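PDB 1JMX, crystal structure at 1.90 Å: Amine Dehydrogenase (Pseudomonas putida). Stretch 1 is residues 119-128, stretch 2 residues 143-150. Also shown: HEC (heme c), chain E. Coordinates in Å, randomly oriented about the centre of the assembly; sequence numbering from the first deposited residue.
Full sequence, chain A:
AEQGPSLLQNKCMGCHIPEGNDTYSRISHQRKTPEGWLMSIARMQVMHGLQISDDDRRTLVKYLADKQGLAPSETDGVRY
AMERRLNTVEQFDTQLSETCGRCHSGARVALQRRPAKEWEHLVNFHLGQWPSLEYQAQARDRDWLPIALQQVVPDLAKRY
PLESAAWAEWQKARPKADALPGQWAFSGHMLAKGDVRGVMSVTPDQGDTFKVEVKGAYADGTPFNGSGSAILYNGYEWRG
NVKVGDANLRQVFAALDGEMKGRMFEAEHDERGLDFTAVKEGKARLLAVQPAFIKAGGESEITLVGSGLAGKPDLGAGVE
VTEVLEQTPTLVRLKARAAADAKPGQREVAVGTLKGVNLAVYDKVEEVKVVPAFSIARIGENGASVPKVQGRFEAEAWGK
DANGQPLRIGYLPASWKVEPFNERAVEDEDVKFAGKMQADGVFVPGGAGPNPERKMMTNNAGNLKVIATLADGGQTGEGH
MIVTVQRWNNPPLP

Stretch 1 (119-128) WEHLVNFHLG
Stretch 2, residues 143-150: DWLPIALQ

How are the two backbones arranged? Residues 119-128 are helical throughout; 144-150 form a second helix, entered from D143 and widening to a pi-type turn at 148-150. The helices run nearly antiparallel, at 160°, with axes 10.0 Å apart at closest approach. Register is set by E120 CA to L149 CA at 6.4 Å and V123 CA to A148 CA at 7.1 Å.

Which side chains fill the gap? V123 (chi1 t) is the knob, seated among W144, L145, A148 and L149: its CG1 lies 3.8 Å from W144 CZ3 and 3.9 Å from A148 CB. One turn on, L127 (chi1 -140°, chi2 t) sets CD1 3.8 Å from L145 CD2 (t, p). At the other end, E120 CG meets L149 CD2 (m, t) at 3.8 Å.

Do polar groups join the helices? No hydrogen bond crosses, so the contact rests on apolar packing. N124 (m) instead turns ND2 back to E120 O, 2.9 Å.

How does the heme take part? H126 (m, chi2 80°) binds iron through NE2, 2.1 Å from FE, while ND1 donates a nearly straight hydrogen bond to L122 O at 2.8 Å. W144 (t, chi2 88°) reaches the heme too, CZ2 lying 4.0 Å from CBB.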

ATOM      1  N   TRP A 119       3.224 -12.218 -19.340  1.00 11.16           N
ATOM      2  CA  TRP A 119       3.288 -10.858 -18.811  1.00 11.71           C
ATOM      3  C   TRP A 119       2.025 -10.138 -19.282  1.00 13.22           C
ATOM      4  O   TRP A 119       1.496  -9.280 -18.576  1.00 12.39           O
ATOM      5  CB  TRP A 119       4.533 -10.097 -19.312  1.00 11.56           C
ATOM      6  CG  TRP A 119       5.821 -10.394 -18.575  1.00 10.97           C
ATOM      7  CD1 TRP A 119       6.987 -10.843 -19.124  1.00 10.53           C
ATOM      8  CD2 TRP A 119       6.075 -10.239 -17.166  1.00 11.51           C
ATOM      9  NE1 TRP A 119       7.952 -10.977 -18.150  1.00 12.46           N
ATOM     10  CE2 TRP A 119       7.423 -10.617 -16.940  1.00 11.88           C
ATOM     11  CE3 TRP A 119       5.301  -9.819 -16.074  1.00 12.19           C
ATOM     12  CZ2 TRP A 119       8.010 -10.591 -15.668  1.00 10.43           C
ATOM     13  CZ3 TRP A 119       5.891  -9.793 -14.802  1.00 11.53           C
ATOM     14  CH2 TRP A 119       7.232 -10.179 -14.617  1.00 10.79           C
ATOM     15  N   GLU A 120       1.550 -10.497 -20.479  1.00 14.38           N
ATOM     16  CA  GLU A 120       0.332  -9.909 -21.039  1.00 14.20           C
ATOM     17  C   GLU A 120      -0.898 -10.390 -20.250  1.00 13.56           C
ATOM     18  O   GLU A 120      -1.812  -9.607 -19.982  1.00 12.70           O
ATOM     19  CB  GLU A 120       0.174 -10.277 -22.512  1.00 16.45           C
ATOM     20  CG  GLU A 120      -1.009  -9.586 -23.163  1.00 22.46           C
ATOM     21  CD  GLU A 120      -1.436 -10.230 -24.473  1.00 25.65           C
ATOM     22  OE1 GLU A 120      -2.618 -10.627 -24.591  1.00 29.91           O
ATOM     23  OE2 GLU A 120      -0.598 -10.341 -25.385  1.00 27.28           O
ATOM     24  N   HIS A 121      -0.912 -11.671 -19.881  1.00 12.02           N
ATOM     25  CA  HIS A 121      -2.011 -12.239 -19.097  1.00 11.75           C
ATOM     26  C   HIS A 121      -2.035 -11.562 -17.734  1.00 11.51           C
ATOM     27  O   HIS A 121      -3.103 -11.323 -17.172  1.00 11.12           O
ATOM     28  CB  HIS A 121      -1.826 -13.741 -18.873  1.00 11.58           C
ATOM     29  CG  HIS A 121      -2.213 -14.590 -20.041  1.00 13.64           C
ATOM     30  ND1 HIS A 121      -3.265 -14.279 -20.876  1.00 14.12           N
ATOM     31  CD2 HIS A 121      -1.707 -15.762 -20.495  1.00 13.52           C
ATOM     32  CE1 HIS A 121      -3.391 -15.219 -21.793  1.00 13.87           C
ATOM     33  NE2 HIS A 121      -2.458 -16.132 -21.584  1.00 14.35           N
ATOM     34  N   LEU A 122      -0.845 -11.279 -17.199  1.00 11.10           N
ATOM     35  CA  LEU A 122      -0.729 -10.622 -15.906  1.00 10.92           C
ATOM     36  C   LEU A 122      -1.357  -9.232 -15.933  1.00 10.66           C
ATOM     37  O   LEU A 122      -2.093  -8.881 -15.020  1.00 11.65           O
ATOM     38  CB  LEU A 122       0.726 -10.547 -15.459  1.00 11.48           C
ATOM     39  CG  LEU A 122       0.999  -9.790 -14.160  1.00  9.97           C
ATOM     40  CD1 LEU A 122       2.090 -10.472 -13.397  1.00 10.10           C
ATOM     41  CD2 LEU A 122       1.380  -8.355 -14.473  1.00 11.48           C
ATOM     42  N   VAL A 123      -1.091  -8.456 -16.983  1.00  9.43           N
ATOM     43  CA  VAL A 123      -1.670  -7.116 -17.101  1.00 10.15           C
ATOM     44  C   VAL A 123      -3.206  -7.165 -17.138  1.00 10.81           C
ATOM     45  O   VAL A 123      -3.871  -6.380 -16.462  1.00 11.04           O
ATOM     46  CB  VAL A 123      -1.147  -6.372 -18.345  1.00 10.80           C
ATOM     47  CG1 VAL A 123      -1.860  -5.042 -18.501  1.00 10.02           C
ATOM     48  CG2 VAL A 123       0.341  -6.137 -18.220  1.00 11.83           C
ATOM     49  N   ASN A 124      -3.761  -8.102 -17.908  1.00 11.17           N
ATOM     50  CA  ASN A 124      -5.212  -8.261 -18.011  1.00 10.00           C
ATOM     51  C   ASN A 124      -5.826  -8.643 -16.674  1.00  8.39           C
ATOM     52  O   ASN A 124      -6.913  -8.188 -16.344  1.00  8.71           O
ATOM     53  CB  ASN A 124      -5.574  -9.302 -19.077  1.00  8.95           C
ATOM     54  CG  ASN A 124      -5.492  -8.745 -20.478  1.00  8.99           C
ATOM     55  OD1 ASN A 124      -6.394  -8.054 -20.931  1.00  9.69           O
ATOM     56  ND2 ASN A 124      -4.400  -9.029 -21.163  1.00  9.10           N
ATOM     57  N   PHE A 125      -5.126  -9.480 -15.912  1.00  8.45           N
ATOM     58  CA  PHE A 125      -5.604  -9.890 -14.597  1.00  8.00           C
ATOM     59  C   PHE A 125      -5.700  -8.700 -13.647  1.00  7.97           C
ATOM     60  O   PHE A 125      -6.638  -8.606 -12.872  1.00  9.46           O
ATOM     61  CB  PHE A 125      -4.694 -10.955 -13.974  1.00  9.55           C
ATOM     62  CG  PHE A 125      -4.837 -11.072 -12.471  1.00 10.11           C
ATOM     63  CD1 PHE A 125      -3.869 -10.535 -11.621  1.00 10.45           C
ATOM     64  CD2 PHE A 125      -5.966 -11.662 -11.907  1.00  9.95           C
ATOM     65  CE1 PHE A 125      -4.029 -10.581 -10.247  1.00 10.26           C
ATOM     66  CE2 PHE A 125      -6.132 -11.710 -10.527  1.00  9.48           C
ATOM     67  CZ  PHE A 125      -5.162 -11.168  -9.698  1.00  9.74           C
ATOM     68  N   HIS A 126      -4.706  -7.818 -13.680  1.00  7.68           N
ATOM     69  CA  HIS A 126      -4.700  -6.650 -12.811  1.00  8.18           C
ATOM     70  C   HIS A 126      -5.891  -5.741 -13.048  1.00  8.31           C
ATOM     71  O   HIS A 126      -6.658  -5.470 -12.126  1.00  9.42           O
ATOM     72  CB  HIS A 126      -3.398  -5.864 -12.972  1.00  8.25           C
ATOM     73  CG  HIS A 126      -2.253  -6.450 -12.217  1.00  9.55           C
ATOM     74  ND1 HIS A 126      -1.506  -7.524 -12.650  1.00  9.53           N
ATOM     75  CD2 HIS A 126      -1.759  -6.129 -10.999  1.00  7.80           C
ATOM     76  CE1 HIS A 126      -0.621  -7.815 -11.710  1.00  9.08           C
ATOM     77  NE2 HIS A 126      -0.738  -6.993 -10.693  1.00 10.04           N
ATOM     78  N   LEU A 127      -6.045  -5.280 -14.287  1.00  8.17           N
ATOM     79  CA  LEU A 127      -7.152  -4.397 -14.641  1.00  9.15           C
ATOM     80  C   LEU A 127      -8.495  -5.125 -14.507  1.00  9.08           C
ATOM     81  O   LEU A 127      -9.517  -4.497 -14.266  1.00  9.77           O
ATOM     82  CB  LEU A 127      -6.984  -3.865 -16.070  1.00  9.34           C
ATOM     83  CG  LEU A 127      -7.345  -2.403 -16.364  1.00 11.48           C
ATOM     84  CD1 LEU A 127      -7.534  -2.243 -17.849  1.00 10.27           C
ATOM     85  CD2 LEU A 127      -8.593  -1.953 -15.634  1.00 12.28           C
ATOM     86  N   GLY A 128      -8.477  -6.451 -14.645  1.00  8.60           N
ATOM     87  CA  GLY A 128      -9.698  -7.229 -14.526  1.00  8.93           C
ATOM     88  C   GLY A 128     -10.145  -7.433 -13.094  1.00  8.58           C
ATOM     89  O   GLY A 128     -11.325  -7.304 -12.786  1.00  9.08           O
ATOM     90  N   ASP A 143      -3.082   6.608 -21.156  1.00 13.68           N
ATOM     91  CA  ASP A 143      -3.852   5.475 -21.660  1.00 14.53           C
ATOM     92  C   ASP A 143      -3.132   4.272 -21.054  1.00 13.58           C
ATOM     93  O   ASP A 143      -2.247   3.684 -21.677  1.00 13.62           O
ATOM     94  CB  ASP A 143      -3.792   5.415 -23.189  1.00 17.35           C
ATOM     95  CG  ASP A 143      -4.458   6.601 -23.848  1.00 20.46           C
ATOM     96  OD1 ASP A 143      -5.421   7.146 -23.272  1.00 23.13           O
ATOM     97  OD2 ASP A 143      -4.023   6.991 -24.950  1.00 24.48           O
ATOM     98  N   TRP A 144      -3.492   3.945 -19.820  1.00 12.66           N
ATOM     99  CA  TRP A 144      -2.854   2.862 -19.086  1.00 12.81           C
ATOM    100  C   TRP A 144      -2.761   1.502 -19.768  1.00 12.77           C
ATOM    101  O   TRP A 144      -1.673   0.943 -19.870  1.00 12.43           O
ATOM    102  CB  TRP A 144      -3.482   2.710 -17.699  1.00 13.02           C
ATOM    103  CG  TRP A 144      -2.596   1.960 -16.765  1.00 12.00           C
ATOM    104  CD1 TRP A 144      -1.619   2.482 -15.976  1.00 12.09           C
ATOM    105  CD2 TRP A 144      -2.543   0.539 -16.584  1.00 11.85           C
ATOM    106  NE1 TRP A 144      -0.950   1.479 -15.325  1.00 11.83           N
ATOM    107  CE2 TRP A 144      -1.496   0.274 -15.679  1.00 11.72           C
ATOM    108  CE3 TRP A 144      -3.279  -0.536 -17.102  1.00 11.29           C
ATOM    109  CZ2 TRP A 144      -1.160  -1.024 -15.280  1.00 11.75           C
ATOM    110  CZ3 TRP A 144      -2.947  -1.825 -16.703  1.00 11.64           C
ATOM    111  CH2 TRP A 144      -1.897  -2.058 -15.801  1.00 12.35           C
ATOM    112  N   LEU A 145      -3.888   0.969 -20.227  1.00 13.10           N
ATOM    113  CA  LEU A 145      -3.888  -0.348 -20.866  1.00 14.06           C
ATOM    114  C   LEU A 145      -2.983  -0.454 -22.113  1.00 13.25           C
ATOM    115  O   LEU A 145      -2.129  -1.344 -22.174  1.00 13.65           O
ATOM    116  CB  LEU A 145      -5.325  -0.819 -21.134  1.00 12.92           C
ATOM    117  CG  LEU A 145      -5.565  -2.265 -21.574  1.00 12.83           C
ATOM    118  CD1 LEU A 145      -4.895  -3.247 -20.609  1.00 11.95           C
ATOM    119  CD2 LEU A 145      -7.063  -2.502 -21.656  1.00 11.80           C
ATOM    120  N   PRO A 146      -3.138   0.453 -23.104  1.00 12.42           N
ATOM    121  CA  PRO A 146      -2.303   0.422 -24.318  1.00 12.65           C
ATOM    122  C   PRO A 146      -0.795   0.507 -24.016  1.00 12.96           C
ATOM    123  O   PRO A 146       0.013  -0.211 -24.607  1.00 13.26           O
ATOM    124  CB  PRO A 146      -2.779   1.657 -25.077  1.00 12.42           C
ATOM    125  CG  PRO A 146      -4.219   1.708 -24.728  1.00 12.43           C
ATOM    126  CD  PRO A 146      -4.200   1.464 -23.242  1.00 11.92           C
ATOM    127  N   ILE A 147      -0.434   1.398 -23.101  1.00 13.18           N
ATOM    128  CA  ILE A 147       0.953   1.600 -22.688  1.00 14.59           C
ATOM    129  C   ILE A 147       1.490   0.332 -22.018  1.00 15.00           C
ATOM    130  O   ILE A 147       2.606  -0.113 -22.297  1.00 16.22           O
ATOM    131  CB  ILE A 147       1.048   2.808 -21.695  1.00 14.77           C
ATOM    132  CG1 ILE A 147       0.842   4.129 -22.442  1.00 15.11           C
ATOM    133  CG2 ILE A 147       2.367   2.816 -20.953  1.00 16.52           C
ATOM    134  CD1 ILE A 147       0.657   5.314 -21.525  1.00 13.40           C
ATOM    135  N   ALA A 148       0.679  -0.262 -21.149  1.00 14.17           N
ATOM    136  CA  ALA A 148       1.079  -1.462 -20.426  1.00 14.11           C
ATOM    137  C   ALA A 148       1.274  -2.665 -21.351  1.00 14.51           C
ATOM    138  O   ALA A 148       2.207  -3.442 -21.175  1.00 16.46           O
ATOM    139  CB  ALA A 148       0.063  -1.776 -19.335  1.00 11.29           C
ATOM    140  N   LEU A 149       0.416  -2.789 -22.356  1.00 13.65           N
ATOM    141  CA  LEU A 149       0.496  -3.900 -23.296  1.00 13.92           C
ATOM    142  C   LEU A 149       1.537  -3.702 -24.392  1.00 13.88           C
ATOM    143  O   LEU A 149       2.249  -4.638 -24.746  1.00 15.83           O
ATOM    144  CB  LEU A 149      -0.872  -4.161 -23.934  1.00 11.91           C
ATOM    145  CG  LEU A 149      -2.020  -4.616 -23.024  1.00 12.44           C
ATOM    146  CD1 LEU A 149      -3.317  -4.666 -23.808  1.00 12.65           C
ATOM    147  CD2 LEU A 149      -1.707  -5.973 -22.404  1.00 12.59           C
ATOM    148  N   GLN A 150       1.632  -2.484 -24.913  1.00 15.03           N
ATOM    149  CA  GLN A 150       2.565  -2.185 -25.993  1.00 16.48           C
ATOM    150  C   GLN A 150       3.978  -1.786 -25.582  1.00 16.21           C
ATOM    151  O   GLN A 150       4.933  -2.088 -26.289  1.00 16.04           O
ATOM    152  CB  GLN A 150       1.977  -1.121 -26.917  1.00 18.77           C
ATOM    153  CG  GLN A 150       0.769  -1.596 -27.704  1.00 23.24           C
ATOM    154  CD  GLN A 150       0.004  -0.453 -28.344  1.00 25.80           C
ATOM    155  OE1 GLN A 150      -1.223  -0.388 -28.254  1.00 27.84           O
ATOM    156  NE2 GLN A 150       0.727   0.466 -28.984  1.00 30.20           N
TER
HETATM  157 FE   HEC E1001       0.749  -6.290  -9.322  1.00 10.57          FE
HETATM  158  CHA HEC E1001       0.328  -9.126  -7.605  1.00 10.63           C
HETATM  159  CHB HEC E1001       3.049  -7.850 -11.241  1.00  9.83           C
HETATM  160  CHC HEC E1001       1.069  -3.487 -11.194  1.00  9.09           C
HETATM  161  CHD HEC E1001      -1.616  -4.747  -7.377  1.00  8.43           C
HETATM  162  NA  HEC E1001       1.535  -8.080  -9.388  1.00 10.74           N
HETATM  163  C1A HEC E1001       1.253  -9.145  -8.596  1.00 10.05           C
HETATM  164  C2A HEC E1001       2.038 -10.296  -8.942  1.00 11.18           C
HETATM  165  C3A HEC E1001       2.816  -9.928  -9.958  1.00 11.62           C
HETATM  166  C4A HEC E1001       2.491  -8.557 -10.243  1.00 10.97           C
HETATM  167  CMA HEC E1001       3.829 -10.794 -10.686  1.00 14.88           C
HETATM  168  CAA HEC E1001       1.955 -11.651  -8.275  1.00 13.26           C
HETATM  169  CBA HEC E1001       1.373 -12.572  -9.345  1.00 17.23           C
HETATM  170  CGA HEC E1001       1.145 -14.009  -8.953  1.00 19.05           C
HETATM  171  O1A HEC E1001       1.401 -14.409  -7.829  1.00 27.89           O
HETATM  172  O2A HEC E1001       0.684 -14.749  -9.796  1.00 27.15           O
HETATM  173  NB  HEC E1001       1.821  -5.777 -10.865  1.00 10.16           N
HETATM  174  C1B HEC E1001       2.747  -6.555 -11.562  1.00  9.93           C
HETATM  175  C2B HEC E1001       3.335  -5.887 -12.674  1.00  8.63           C
HETATM  176  C3B HEC E1001       2.759  -4.652 -12.692  1.00  9.72           C
HETATM  177  C4B HEC E1001       1.839  -4.578 -11.550  1.00  8.88           C
HETATM  178  CMB HEC E1001       4.376  -6.471 -13.650  1.00  9.77           C
HETATM  179  CAB HEC E1001       3.071  -3.609 -13.755  1.00 10.90           C
HETATM  180  CBB HEC E1001       1.990  -3.411 -14.821  1.00 12.58           C
HETATM  181  NC  HEC E1001      -0.074  -4.494  -9.271  1.00 10.31           N
HETATM  182  C1C HEC E1001       0.183  -3.442 -10.123  1.00  9.19           C
HETATM  183  C2C HEC E1001      -0.586  -2.281  -9.781  1.00  8.77           C
HETATM  184  C3C HEC E1001      -1.322  -2.611  -8.718  1.00  9.58           C
HETATM  185  C4C HEC E1001      -1.026  -4.003  -8.399  1.00  9.19           C
HETATM  186  CMC HEC E1001      -0.538  -0.939 -10.517  1.00  8.10           C
HETATM  187  CAC HEC E1001      -2.163  -1.610  -7.955  1.00 10.74           C
HETATM  188  CBC HEC E1001      -3.605  -1.356  -8.349  1.00  9.76           C
HETATM  189  ND  HEC E1001      -0.405  -6.816  -7.819  1.00 10.09           N
HETATM  190  C1D HEC E1001      -1.333  -6.077  -7.113  1.00  9.73           C
HETATM  191  C2D HEC E1001      -1.982  -6.883  -6.075  1.00  8.62           C
HETATM  192  C3D HEC E1001      -1.393  -8.127  -6.194  1.00 11.55           C
HETATM  193  C4D HEC E1001      -0.450  -8.043  -7.237  1.00 11.08           C
HETATM  194  CMD HEC E1001      -3.062  -6.417  -5.103  1.00  7.02           C
HETATM  195  CAD HEC E1001      -1.608  -9.439  -5.430  1.00 13.12           C
HETATM  196  CBD HEC E1001      -2.560  -9.428  -4.281  1.00 19.88           C
HETATM  197  CGD HEC E1001      -1.838  -9.211  -2.994  1.00 17.03           C
HETATM  198  O1D HEC E1001      -0.735  -8.618  -3.019  1.00 18.53           O
HETATM  199  O2D HEC E1001      -2.361  -9.629  -1.937  1.00 21.34           O